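Local coordinates for protein TRAP dicarboxylate transporter-DctP subunit (Rhodobacter sphaeroides, PDB 4PE3) that probably captures a small organic acid in the periplasm and delivers it to a TRAP membrane transporter, as solute-binding proteins of this family do, at residues A[111-116]-A[236-241]; A[120-125]-A[149-154]; A[32-37]-A[72-77]. All blocks are in the same frame, centred on the assembly; numbering follows the deposited sequence. Where two conformers were deposited one is given.

In the fold
From the N terminus, contact 3 closes first: strand 32-37, second in the five-stranded mixed sheet and next to the outermost strand 65-69, is met by the loop 72-77 that follows that outermost strand. The chain then passes through strand 91-95 and helix 104-110 to reach 111-116, where contact 1 opens; it closes only at 236-241, just before strand 243-248. Contact 2 is nested inside that long loop, pairing helix 119-128 with the end of strand 144-150, the other outermost strand of the sheet. Contacts 1 and 2 touch where Thr151 meets Pro241, whereas contact 3 stands apart, its centre about 27 Å from that of contact 1.

Contact 1 (A[111-116]-A[236-241]); sequences NPVGAW and GFHSLP
Asn111 directs both polar atoms of its carboxamide at the chain at Ser239 and Leu240. Its CG lies anti to the backbone N (chi1 -158°), which carries the amide across to the loop 236-241. OD1 accepts from Leu240 N at 2.9 Å in a nearly straight bond, the donor tilted from the carbonyl plane, while ND2 gives a proton to Ser239 OG, 3.0 Å away and almost exactly in the amide plane. With both OD1 and ND2 engaged, the rotation of the amide about its last bond is fixed.

Farther along, Gly114 N bonds to His238 O at 3.2 Å, and Val113 CG1 comes up at the edge of the His238 ring, the two side chains lying alongside and pointing the same way. The imidazole itself is held by Asp213, through NE2. At the other flank Leu240 crosses Trp116 at about a right angle, its CD1 resting 3.6 Å from Trp116 CB and its CB meeting the indole edge. Ala115 CB covers one face of that indole.

Gly114 belongs to the type II beta turn Pro112 to Ala115, with the positive phi that suits glycine. This is a beta turn docked on an irregular connection by a bidentate asparagine, beside a zinc site that includes Asp213.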
ATOM      1  N   ASN A 111      -1.422  -1.008   5.895  1.00 10.47           N
ATOM      2  CA  ASN A 111      -0.512  -2.047   5.398  1.00  9.51           C
ATOM      3  C   ASN A 111      -0.484  -3.213   6.363  1.00 10.43           C
ATOM      4  O   ASN A 111       0.424  -3.320   7.200  1.00 11.33           O
ATOM      5  CB  ASN A 111       0.886  -1.472   5.186  1.00  9.76           C
ATOM      6  CG  ASN A 111       1.722  -2.286   4.213  1.00  9.99           C
ATOM      7  OD1 ASN A 111       1.318  -3.322   3.719  1.00  9.98           O
ATOM      8  ND2 ASN A 111       2.925  -1.788   3.926  1.00 12.09           N
ATOM      9  N   PRO A 112      -1.513  -4.052   6.296  1.00 11.09           N
ATOM     10  CA  PRO A 112      -1.554  -5.218   7.176  1.00 10.03           C
ATOM     11  C   PRO A 112      -0.600  -6.262   6.621  1.00  9.79           C
ATOM     12  O   PRO A 112      -0.932  -7.017   5.708  1.00 11.58           O
ATOM     13  CB  PRO A 112      -3.003  -5.671   7.094  1.00 11.91           C
ATOM     14  CG  PRO A 112      -3.464  -5.198   5.740  1.00 10.93           C
ATOM     15  CD  PRO A 112      -2.712  -3.942   5.450  1.00 11.23           C
ATOM     16  N   VAL A 113       0.622  -6.180   7.117  1.00  9.94           N
ATOM     17  CA  VAL A 113       1.757  -6.893   6.553  1.00 10.47           C
ATOM     18  C   VAL A 113       1.412  -8.358   6.365  1.00  9.75           C
ATOM     19  O   VAL A 113       0.976  -9.028   7.298  1.00 10.79           O
ATOM     20  CB  VAL A 113       2.971  -6.722   7.482  1.00 11.37           C
ATOM     21  CG1 VAL A 113       4.125  -7.587   7.024  1.00 11.61           C
ATOM     22  CG2 VAL A 113       3.391  -5.259   7.560  1.00 10.91           C
ATOM     23  N   GLY A 114       1.557  -8.837   5.142  1.00 10.21           N
ATOM     24  CA  GLY A 114       1.363 -10.235   4.817  1.00 10.74           C
ATOM     25  C   GLY A 114      -0.022 -10.620   4.309  1.00 11.48           C
ATOM     26  O   GLY A 114      -0.257 -11.737   3.857  1.00 11.47           O
ATOM     27  N   ALA A 115      -0.968  -9.698   4.379  1.00 10.55           N
ATOM     28  CA  ALA A 115      -2.328 -10.022   3.981  1.00  9.79           C
ATOM     29  C   ALA A 115      -2.516 -10.273   2.488  1.00 10.48           C
ATOM     30  O   ALA A 115      -3.390 -11.038   2.095  1.00 12.48           O
ATOM     31  CB  ALA A 115      -3.265  -8.915   4.412  1.00 11.53           C
ATOM     32  N   TRP A 116      -1.725  -9.597   1.655  1.00 11.23           N
ATOM     33  CA  TRP A 116      -2.048  -9.494   0.234  1.00 12.77           C
ATOM     34  C   TRP A 116      -0.978 -10.101  -0.684  1.00 11.56           C
ATOM     35  O   TRP A 116       0.215 -10.007  -0.412  1.00 13.75           O
ATOM     36  CB  TRP A 116      -2.251  -8.023  -0.177  1.00 10.88           C
ATOM     37  CG  TRP A 116      -3.146  -7.242   0.742  1.00 11.21           C
ATOM     38  CD1 TRP A 116      -2.835  -6.082   1.380  1.00 11.73           C
ATOM     39  CD2 TRP A 116      -4.478  -7.575   1.130  1.00 13.30           C
ATOM     40  NE1 TRP A 116      -3.883  -5.676   2.148  1.00 13.33           N
ATOM     41  CE2 TRP A 116      -4.919  -6.553   1.991  1.00 12.85           C
ATOM     42  CE3 TRP A 116      -5.348  -8.618   0.819  1.00 12.69           C
ATOM     43  CZ2 TRP A 116      -6.172  -6.561   2.569  1.00 12.21           C
ATOM     44  CZ3 TRP A 116      -6.623  -8.609   1.391  1.00 14.94           C
ATOM     45  CH2 TRP A 116      -7.016  -7.586   2.251  1.00 13.49           C
ATOM     46  N   GLY A 236       5.463 -10.168  -4.440  1.00  8.28           N
ATOM     47  CA  GLY A 236       5.830 -10.154  -3.042  1.00  7.78           C
ATOM     48  C   GLY A 236       4.723 -10.653  -2.124  1.00  8.83           C
ATOM     49  O   GLY A 236       3.598 -10.929  -2.554  1.00  9.51           O
ATOM     50  N   PHE A 237       5.049 -10.730  -0.842  1.00  9.00           N
ATOM     51  CA  PHE A 237       4.159 -11.366   0.125  1.00  9.28           C
ATOM     52  C   PHE A 237       3.973 -10.551   1.394  1.00 11.19           C
ATOM     53  O   PHE A 237       3.401 -11.066   2.357  1.00 10.96           O
ATOM     54  CB  PHE A 237       4.673 -12.772   0.497  1.00 11.25           C
ATOM     55  CG  PHE A 237       6.079 -12.782   1.002  1.00  9.51           C
ATOM     56  CD1 PHE A 237       6.347 -12.501   2.317  1.00 10.13           C
ATOM     57  CD2 PHE A 237       7.142 -13.044   0.143  1.00 10.70           C
ATOM     58  CE1 PHE A 237       7.633 -12.484   2.793  1.00 10.81           C
ATOM     59  CE2 PHE A 237       8.437 -13.000   0.603  1.00  9.79           C
ATOM     60  CZ  PHE A 237       8.690 -12.710   1.926  1.00 11.49           C
ATOM     61  N   HIS A 238       4.408  -9.289   1.435  1.00  9.54           N
ATOM     62  CA  HIS A 238       4.371  -8.615   2.718  1.00  9.66           C
ATOM     63  C   HIS A 238       4.006  -7.142   2.786  1.00 10.34           C
ATOM     64  O   HIS A 238       3.542  -6.710   3.836  1.00 11.32           O
ATOM     65  CB  HIS A 238       5.658  -8.859   3.493  1.00 11.96           C
ATOM     66  CG  HIS A 238       6.710  -7.845   3.225  1.00 11.02           C
ATOM     67  ND1 HIS A 238       7.508  -7.869   2.102  1.00 12.65           N
ATOM     68  CD2 HIS A 238       7.075  -6.748   3.927  1.00 12.58           C
ATOM     69  CE1 HIS A 238       8.311  -6.821   2.120  1.00 14.39           C
ATOM     70  NE2 HIS A 238       8.079  -6.133   3.224  1.00 12.35           N
ATOM     71  N   SER A 239       4.189  -6.346   1.731  1.00  8.58           N
ATOM     72  CA  SER A 239       3.981  -4.911   1.834  1.00  8.12           C
ATOM     73  C   SER A 239       3.200  -4.361   0.642  1.00  8.37           C
ATOM     74  O   SER A 239       3.662  -4.442  -0.500  1.00  9.26           O
ATOM     75  CB  SER A 239       5.304  -4.180   1.946  1.00  9.40           C
ATOM     76  OG  SER A 239       5.016  -2.787   2.066  1.00 10.57           O
ATOM     77  N   LEU A 240       2.020  -3.809   0.897  1.00  9.09           N
ATOM     78  CA  LEU A 240       1.162  -3.282  -0.139  1.00 10.87           C
ATOM     79  C   LEU A 240       0.471  -2.048   0.451  1.00 13.88           C
ATOM     80  O   LEU A 240      -0.621  -2.159   1.023  1.00 12.07           O
ATOM     81  CB  LEU A 240       0.150  -4.345  -0.583  1.00 11.16           C
ATOM     82  CG  LEU A 240      -0.519  -4.152  -1.947  1.00 15.91           C
ATOM     83  CD1 LEU A 240      -1.215  -5.447  -2.407  1.00 16.62           C
ATOM     84  CD2 LEU A 240      -1.502  -3.015  -1.890  1.00 14.53           C
ATOM     85  N   PRO A 241       1.108  -0.875   0.364  1.00 12.08           N
ATOM     86  CA  PRO A 241       0.569   0.302   1.051  1.00 13.08           C
ATOM     87  C   PRO A 241      -0.746   0.829   0.468  1.00 15.75           C
ATOM     88  O   PRO A 241      -0.953   0.848  -0.738  1.00 14.19           O
ATOM     89  CB  PRO A 241       1.671   1.349   0.893  1.00 15.47           C
ATOM     90  CG  PRO A 241       2.908   0.575   0.562  1.00 14.84           C
ATOM     91  CD  PRO A 241       2.465  -0.648  -0.160  1.00 14.25           C
TER
HETATM   92  O   HOH W   1       1.373 -13.499   2.303  1.00 15.86           O

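Contact 2 (A[120-125]-A[149-154]); sequences AQMIDF and VSTPGL
This is an apolar helix-on-strand contact in the buried interior: one side of helix 119-128 packs against the last residues of strand 144-150, an outermost strand of the five-stranded sheet, and the loop that follows it. Val149 is the meeting point, its two methyls dividing the helix between them. CG2 touches the selenium of selenomethionine Met122 at 3.7 Å; CG1 lies 3.9 Å from CG1 of Ile123 in one of the two conformers of that isoleucine. Each helix side chain crosses the valine obliquely.

Met122 reaches the loop because its chain is folded. A chi1 of -175° sends CG straight away from the backbone N, but bends at chi2 and chi3 then swing the terminal methyl along the strand, where CE lies 3.8 Å from Ser150 O and 4.0 Å from Thr151 CB. The selenoether thus lies over the strand end, with Trp116 and Leu240 also packed on it. Cutting Val149 back to an alanine removes both methyls, which is likely to open a gap beneath the Met122 selenium and leave its end freer to turn.

The polar groups of this strand end find their own mates. Thr151 OG1 accepts from Gly153 N at 2.9 Å and donates to Pro241 O, while Val149 O receives Gln267 and Gln271 from helix 257-291. That long helix also packs on Ile123, so Ile123 lies between strand 144-150 and helix 257-291.

Where the strand gives way to loop, the threonine bond to the backbone two residues on forms an ST turn. The whole is the layered alpha/beta packing of a solute-binding protein domain, a helix packed on the end of a sheet-edge strand.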
ATOM      1  N   ALA A 120      -5.473  -6.542  -6.375  1.00 12.49           N
ATOM      2  CA  ALA A 120      -6.903  -6.830  -6.511  1.00 12.61           C
ATOM      3  C   ALA A 120      -7.511  -7.326  -5.200  1.00 11.94           C
ATOM      4  O   ALA A 120      -8.681  -7.069  -4.911  1.00 14.52           O
ATOM      5  CB  ALA A 120      -7.144  -7.828  -7.625  1.00 15.96           C
ATOM      6  N   GLN A 121      -6.726  -8.055  -4.413  1.00 13.28           N
ATOM      7  CA  GLN A 121      -7.232  -8.571  -3.143  1.00 12.46           C
ATOM      8  C   GLN A 121      -7.538  -7.438  -2.172  1.00 11.09           C
ATOM      9  O   GLN A 121      -8.616  -7.392  -1.572  1.00 13.11           O
ATOM     10  CB  GLN A 121      -6.248  -9.543  -2.508  1.00 13.31           C
ATOM     11  CG  GLN A 121      -6.024 -10.820  -3.303  1.00 14.73           C
ATOM     12  CD  GLN A 121      -4.982 -11.717  -2.675  1.00 14.80           C
ATOM     13  OE1 GLN A 121      -4.155 -11.294  -1.869  1.00 14.39           O
ATOM     14  NE2 GLN A 121      -5.031 -12.984  -3.031  1.00 14.73           N
HETATM   15  N   MSE A 122      -6.599  -6.517  -2.021  1.00 11.75           N
HETATM   16  CA  MSE A 122      -6.805  -5.371  -1.130  1.00 11.89           C
HETATM   17  C   MSE A 122      -7.959  -4.475  -1.600  1.00 12.88           C
HETATM   18  O   MSE A 122      -8.781  -4.004  -0.803  1.00 12.06           O
HETATM   19  CB  MSE A 122      -5.500  -4.592  -0.998  1.00 11.46           C
HETATM   20  CG  MSE A 122      -5.568  -3.439  -0.002  1.00 12.19           C
HETATM   21 SE   MSE A 122      -6.216  -1.798  -0.769  1.00 11.29          SE
HETATM   22  CE  MSE A 122      -4.637  -1.198  -1.668  1.00 13.52           C
ATOM     23  N   ILE A 123      -8.021  -4.258  -2.905  0.88 12.13           N
ATOM     24  CA  ILE A 123      -9.076  -3.434  -3.484  0.88 14.11           C
ATOM     25  C   ILE A 123     -10.450  -4.077  -3.246  0.88 13.65           C
ATOM     26  O   ILE A 123     -11.418  -3.394  -2.924  0.88 13.04           O
ATOM     27  CB  ILE A 123      -8.812  -3.186  -4.980  0.88 12.91           C
ATOM     28  CG1 ILE A 123      -7.719  -2.120  -5.151  0.88 13.24           C
ATOM     29  CG2 ILE A 123     -10.060  -2.749  -5.695  0.88 15.51           C
ATOM     30  CD1 ILE A 123      -6.902  -2.251  -6.410  0.88 18.03           C
ATOM     31  N   ASP A 124     -10.536  -5.394  -3.385  1.00 14.28           N
ATOM     32  CA  ASP A 124     -11.787  -6.097  -3.110  1.00 16.44           C
ATOM     33  C   ASP A 124     -12.155  -6.041  -1.630  1.00 14.74           C
ATOM     34  O   ASP A 124     -13.329  -5.841  -1.286  1.00 16.63           O
ATOM     35  CB  ASP A 124     -11.729  -7.538  -3.614  1.00 15.67           C
ATOM     36  CG  ASP A 124     -13.070  -8.221  -3.519  1.00 19.37           C
ATOM     37  OD1 ASP A 124     -13.941  -7.867  -4.334  1.00 21.34           O
ATOM     38  OD2 ASP A 124     -13.254  -9.081  -2.632  1.00 24.32           O
ATOM     39  N   PHE A 125     -11.164  -6.191  -0.754  1.00 13.57           N
ATOM     40  CA  PHE A 125     -11.400  -5.992   0.672  1.00 13.15           C
ATOM     41  C   PHE A 125     -12.004  -4.609   0.963  1.00 12.84           C
ATOM     42  O   PHE A 125     -12.988  -4.470   1.716  1.00 15.01           O
ATOM     43  CB  PHE A 125     -10.114  -6.181   1.457  1.00 13.52           C
ATOM     44  CG  PHE A 125     -10.193  -5.720   2.876  1.00 13.74           C
ATOM     45  CD1 PHE A 125     -10.985  -6.375   3.794  1.00 15.25           C
ATOM     46  CD2 PHE A 125      -9.453  -4.634   3.299  1.00 16.62           C
ATOM     47  CE1 PHE A 125     -11.045  -5.956   5.094  1.00 17.94           C
ATOM     48  CE2 PHE A 125      -9.518  -4.202   4.611  1.00 15.62           C
ATOM     49  CZ  PHE A 125     -10.317  -4.851   5.504  1.00 17.65           C
ATOM     50  N   VAL A 149      -9.698   3.814  -2.893  1.00 11.86           N
ATOM     51  CA  VAL A 149      -8.360   3.376  -2.567  1.00 12.95           C
ATOM     52  C   VAL A 149      -7.491   3.287  -3.818  1.00 12.19           C
ATOM     53  O   VAL A 149      -7.980   3.080  -4.939  1.00 13.18           O
ATOM     54  CB  VAL A 149      -8.413   1.999  -1.815  1.00 16.74           C
ATOM     55  CG1 VAL A 149      -8.723   0.857  -2.773  1.00 17.65           C
ATOM     56  CG2 VAL A 149      -7.133   1.758  -1.092  1.00 18.04           C
ATOM     57  N   SER A 150      -6.189   3.459  -3.619  1.00 12.59           N
ATOM     58  CA  SER A 150      -5.208   3.178  -4.648  1.00 12.96           C
ATOM     59  C   SER A 150      -3.983   2.625  -3.959  1.00 12.35           C
ATOM     60  O   SER A 150      -3.987   2.421  -2.763  1.00 11.96           O
ATOM     61  CB  SER A 150      -4.892   4.465  -5.391  1.00 18.32           C
ATOM     62  OG  SER A 150      -4.533   5.504  -4.492  1.00 24.17           O
ATOM     63  N   THR A 151      -2.928   2.356  -4.723  1.00 12.42           N
ATOM     64  CA  THR A 151      -1.678   1.907  -4.132  1.00 10.86           C
ATOM     65  C   THR A 151      -0.468   2.249  -5.012  1.00 10.52           C
ATOM     66  O   THR A 151      -0.567   2.243  -6.225  1.00 11.40           O
ATOM     67  CB  THR A 151      -1.740   0.376  -3.884  1.00 11.81           C
ATOM     68  OG1 THR A 151      -0.514  -0.083  -3.298  1.00 11.30           O
ATOM     69  CG2 THR A 151      -1.965  -0.345  -5.180  1.00 11.98           C
ATOM     70  N   PRO A 152       0.681   2.502  -4.387  1.00 10.57           N
ATOM     71  CA  PRO A 152       1.920   2.582  -5.173  1.00 11.27           C
ATOM     72  C   PRO A 152       2.494   1.194  -5.503  1.00  9.48           C
ATOM     73  O   PRO A 152       3.564   1.103  -6.122  1.00 10.31           O
ATOM     74  CB  PRO A 152       2.871   3.324  -4.243  1.00 12.18           C
ATOM     75  CG  PRO A 152       2.390   2.938  -2.870  1.00 14.50           C
ATOM     76  CD  PRO A 152       0.899   2.870  -2.978  1.00 11.64           C
ATOM     77  N   GLY A 153       1.818   0.130  -5.073  1.00  8.30           N
ATOM     78  CA  GLY A 153       2.154  -1.209  -5.540  1.00  7.94           C
ATOM     79  C   GLY A 153       2.483  -2.226  -4.465  1.00  8.19           C
ATOM     80  O   GLY A 153       2.953  -1.881  -3.381  1.00  9.49           O
ATOM     81  N   LEU A 154       2.204  -3.483  -4.775  1.00  8.93           N
ATOM     82  CA  LEU A 154       2.695  -4.594  -3.961  1.00  8.13           C
ATOM     83  C   LEU A 154       4.198  -4.682  -4.176  1.00  8.42           C
ATOM     84  O   LEU A 154       4.660  -4.770  -5.332  1.00 10.00           O
ATOM     85  CB  LEU A 154       2.017  -5.881  -4.388  1.00  8.08           C
ATOM     86  CG  LEU A 154       2.534  -7.163  -3.758  1.00 10.40           C
ATOM     87  CD1 LEU A 154       2.406  -7.147  -2.241  1.00 12.20           C
ATOM     88  CD2 LEU A 154       1.816  -8.356  -4.387  1.00 11.05           C
TER

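Contact 3 (A[32-37]-A[72-77]); sequences HFRFQS and GTIVDY
The carboxamide of Gln36 enters the curve of loop 72-77 with OE1 turned to two backbone N-H groups and NE2 to a carbonyl. OE1 receives Ile74 N at 2.9 Å, tilted from the carbonyl plane, and Val75 N at 3.3 Å, in that plane and on a lone pair. For its part NE2 donates to Val75 O, 2.9 Å away and close to the amide plane, in a bond of 166° at the hydrogen. Three bonds therefore fix the rotation of the group and settle which end is oxygen. Gly72 N comes within 3.2 Å of NE2, but both are donors and do not bond.

The other flat group across the contact is the guanidinium of Arg34, which Ile74 CD1 approaches obliquely, 3.5 Å from NH2; the two side chains cross at about a right angle.

Gln36 extends fully: chi1 -168° carries CG directly away from the backbone N, chi2 is near 174°, and this length lets a strand residue span to the loop. Val75 CG2 packs 4.1 Å from OE1, and Thr80 of helix 80-86 touches both Gln36 and Val75. Val75 also touches Leu88 and Ala83. Here the loop after strand 65-69 folds back over its parallel neighbour 32-37 on the way to helix 80-86, a glutamine side chain serving as backbone mimic in an alpha/beta fold.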
ATOM      1  N   HIS A  32     -14.770  23.444  -7.751  1.00 25.33           N
ATOM      2  CA  HIS A  32     -13.334  23.379  -7.943  1.00 24.11           C
ATOM      3  C   HIS A  32     -12.700  22.927  -6.629  1.00 21.89           C
ATOM      4  O   HIS A  32     -12.767  23.641  -5.624  1.00 27.68           O
ATOM      5  CB  HIS A  32     -12.816  24.748  -8.377  1.00 24.61           C
ATOM      6  CG  HIS A  32     -13.542  25.310  -9.561  1.00 30.23           C
ATOM      7  ND1 HIS A  32     -13.209  24.995 -10.860  1.00 35.28           N
ATOM      8  CD2 HIS A  32     -14.593  26.160  -9.637  1.00 35.29           C
ATOM      9  CE1 HIS A  32     -14.022  25.631 -11.687  1.00 36.46           C
ATOM     10  NE2 HIS A  32     -14.869  26.346 -10.971  1.00 39.94           N
ATOM     11  N   PHE A  33     -12.123  21.729  -6.617  1.00 21.68           N
ATOM     12  CA  PHE A  33     -11.591  21.155  -5.386  1.00 22.83           C
ATOM     13  C   PHE A  33     -10.082  20.942  -5.473  1.00 21.61           C
ATOM     14  O   PHE A  33      -9.600  20.241  -6.359  1.00 25.92           O
ATOM     15  CB  PHE A  33     -12.201  19.780  -5.111  1.00 20.13           C
ATOM     16  CG  PHE A  33     -13.704  19.783  -4.950  1.00 20.05           C
ATOM     17  CD1 PHE A  33     -14.359  20.730  -4.172  1.00 22.68           C
ATOM     18  CD2 PHE A  33     -14.454  18.803  -5.575  1.00 23.34           C
ATOM     19  CE1 PHE A  33     -15.737  20.683  -4.030  1.00 23.62           C
ATOM     20  CE2 PHE A  33     -15.833  18.771  -5.438  1.00 22.96           C
ATOM     21  CZ  PHE A  33     -16.459  19.704  -4.676  1.00 24.68           C
ATOM     22  N   ARG A  34      -9.364  21.463  -4.495  1.00 17.39           N
ATOM     23  CA  ARG A  34      -7.903  21.337  -4.436  1.00 16.22           C
ATOM     24  C   ARG A  34      -7.508  20.136  -3.572  1.00 17.29           C
ATOM     25  O   ARG A  34      -7.904  20.058  -2.393  1.00 16.05           O
ATOM     26  CB  ARG A  34      -7.320  22.623  -3.861  1.00 22.13           C
ATOM     27  CG  ARG A  34      -8.072  23.872  -4.307  1.00 30.73           C
ATOM     28  CD  ARG A  34      -7.803  25.029  -3.376  1.00 33.51           C
ATOM     29  NE  ARG A  34      -6.494  25.619  -3.631  1.00 38.57           N
ATOM     30  CZ  ARG A  34      -5.620  25.979  -2.695  1.00 36.00           C
ATOM     31  NH1 ARG A  34      -5.887  25.815  -1.403  1.00 34.41           N
ATOM     32  NH2 ARG A  34      -4.466  26.522  -3.062  1.00 36.39           N
ATOM     33  N   PHE A  35      -6.773  19.209  -4.167  1.00 14.36           N
ATOM     34  CA  PHE A  35      -6.298  18.013  -3.492  1.00 13.27           C
ATOM     35  C   PHE A  35      -4.795  18.029  -3.361  1.00 15.16           C
ATOM     36  O   PHE A  35      -4.108  18.333  -4.330  1.00 16.26           O
ATOM     37  CB  PHE A  35      -6.663  16.786  -4.310  1.00 13.59           C
ATOM     38  CG  PHE A  35      -8.030  16.266  -4.058  1.00 13.46           C
ATOM     39  CD1 PHE A  35      -9.147  17.036  -4.317  1.00 15.84           C
ATOM     40  CD2 PHE A  35      -8.201  14.972  -3.581  1.00 12.89           C
ATOM     41  CE1 PHE A  35     -10.406  16.528  -4.092  1.00 19.14           C
ATOM     42  CE2 PHE A  35      -9.470  14.473  -3.356  1.00 13.93           C
ATOM     43  CZ  PHE A  35     -10.564  15.259  -3.606  1.00 17.09           C
ATOM     44  N   GLN A  36      -4.260  17.733  -2.192  1.00 12.50           N
ATOM     45  CA  GLN A  36      -2.837  17.616  -2.015  1.00 12.01           C
ATOM     46  C   GLN A  36      -2.390  16.159  -2.002  1.00 11.12           C
ATOM     47  O   GLN A  36      -2.995  15.313  -1.325  1.00 11.78           O
ATOM     48  CB  GLN A  36      -2.389  18.295  -0.743  1.00 13.16           C
ATOM     49  CG  GLN A  36      -0.888  18.427  -0.715  1.00 15.45           C
ATOM     50  CD  GLN A  36      -0.380  19.212   0.448  1.00 21.65           C
ATOM     51  OE1 GLN A  36      -0.473  20.445   0.471  1.00 19.80           O
ATOM     52  NE2 GLN A  36       0.157  18.511   1.442  1.00 18.94           N
ATOM     53  N   SER A  37      -1.352  15.851  -2.767  1.00 10.74           N
ATOM     54  CA  SER A  37      -0.772  14.519  -2.872  1.00 10.63           C
ATOM     55  C   SER A  37       0.256  14.327  -1.779  1.00 12.53           C
ATOM     56  O   SER A  37       0.781  15.290  -1.238  1.00 14.76           O
ATOM     57  CB  SER A  37      -0.094  14.415  -4.235  1.00 10.21           C
ATOM     58  OG  SER A  37       0.470  13.116  -4.407  1.00 10.57           O
ATOM     59  N   GLY A  72       3.187  18.936   0.384  1.00 18.39           N
ATOM     60  CA  GLY A  72       3.726  20.078   1.087  1.00 20.65           C
ATOM     61  C   GLY A  72       3.389  21.431   0.491  1.00 21.25           C
ATOM     62  O   GLY A  72       3.887  22.444   0.979  1.00 23.57           O
ATOM     63  N   THR A  73       2.568  21.461  -0.559  1.00 19.29           N
ATOM     64  CA  THR A  73       2.246  22.735  -1.211  1.00 19.86           C
ATOM     65  C   THR A  73       1.555  23.682  -0.269  1.00 21.54           C
ATOM     66  O   THR A  73       1.942  24.840  -0.153  1.00 22.64           O
ATOM     67  CB  THR A  73       1.290  22.559  -2.388  1.00 18.80           C
ATOM     68  OG1 THR A  73       1.957  21.858  -3.425  1.00 18.82           O
ATOM     69  CG2 THR A  73       0.841  23.911  -2.920  1.00 22.97           C
ATOM     70  N   ILE A  74       0.510  23.181   0.380  1.00 21.43           N
ATOM     71  CA  ILE A  74      -0.326  24.009   1.224  1.00 24.66           C
ATOM     72  C   ILE A  74      -0.063  23.695   2.687  1.00 26.47           C
ATOM     73  O   ILE A  74       0.006  24.613   3.503  1.00 30.69           O
ATOM     74  CB  ILE A  74      -1.818  23.823   0.894  1.00 26.48           C
ATOM     75  CG1 ILE A  74      -2.073  24.088  -0.587  1.00 26.28           C
ATOM     76  CG2 ILE A  74      -2.666  24.765   1.741  1.00 28.20           C
ATOM     77  CD1 ILE A  74      -1.832  25.557  -0.985  1.00 26.67           C
ATOM     78  N   VAL A  75       0.093  22.415   3.024  1.00 23.76           N
ATOM     79  CA  VAL A  75       0.359  22.039   4.404  1.00 24.93           C
ATOM     80  C   VAL A  75       1.241  20.808   4.503  1.00 23.34           C
ATOM     81  O   VAL A  75       1.458  20.106   3.524  1.00 21.58           O
ATOM     82  CB  VAL A  75      -0.938  21.728   5.167  1.00 29.72           C
ATOM     83  CG1 VAL A  75      -1.688  23.015   5.472  1.00 33.87           C
ATOM     84  CG2 VAL A  75      -1.793  20.734   4.382  1.00 31.79           C
ATOM     85  N   ASP A  76       1.741  20.561   5.707  1.00 27.54           N
ATOM     86  CA  ASP A  76       2.544  19.382   6.001  1.00 28.68           C
ATOM     87  C   ASP A  76       1.768  18.112   5.649  1.00 22.16           C
ATOM     88  O   ASP A  76       0.551  18.055   5.835  1.00 24.51           O
ATOM     89  CB  ASP A  76       2.885  19.403   7.493  1.00 31.55           C
ATOM     90  CG  ASP A  76       3.800  18.279   7.896  1.00 35.58           C
ATOM     91  OD1 ASP A  76       3.293  17.210   8.303  1.00 36.90           O
ATOM     92  OD2 ASP A  76       5.028  18.473   7.814  1.00 40.91           O
ATOM     93  N   TYR A  77       2.459  17.087   5.151  1.00 24.34           N
ATOM     94  CA  TYR A  77       1.807  15.836   4.740  1.00 24.41           C
ATOM     95  C   TYR A  77       1.006  15.099   5.839  1.00 27.38           C
ATOM     96  O   TYR A  77       0.091  14.335   5.526  1.00 25.94           O
ATOM     97  CB  TYR A  77       2.832  14.884   4.102  1.00 26.00           C
ATOM     98  CG  TYR A  77       3.788  14.232   5.081  1.00 25.40           C
ATOM     99  CD1 TYR A  77       4.862  14.933   5.617  1.00 30.13           C
ATOM    100  CD2 TYR A  77       3.612  12.917   5.469  1.00 27.83           C
ATOM    101  CE1 TYR A  77       5.726  14.336   6.510  1.00 34.47           C
ATOM    102  CE2 TYR A  77       4.471  12.311   6.355  1.00 28.34           C
ATOM    103  CZ  TYR A  77       5.527  13.023   6.875  1.00 30.51           C
ATOM    104  OH  TYR A  77       6.387  12.418   7.765  1.00 36.16           O
TER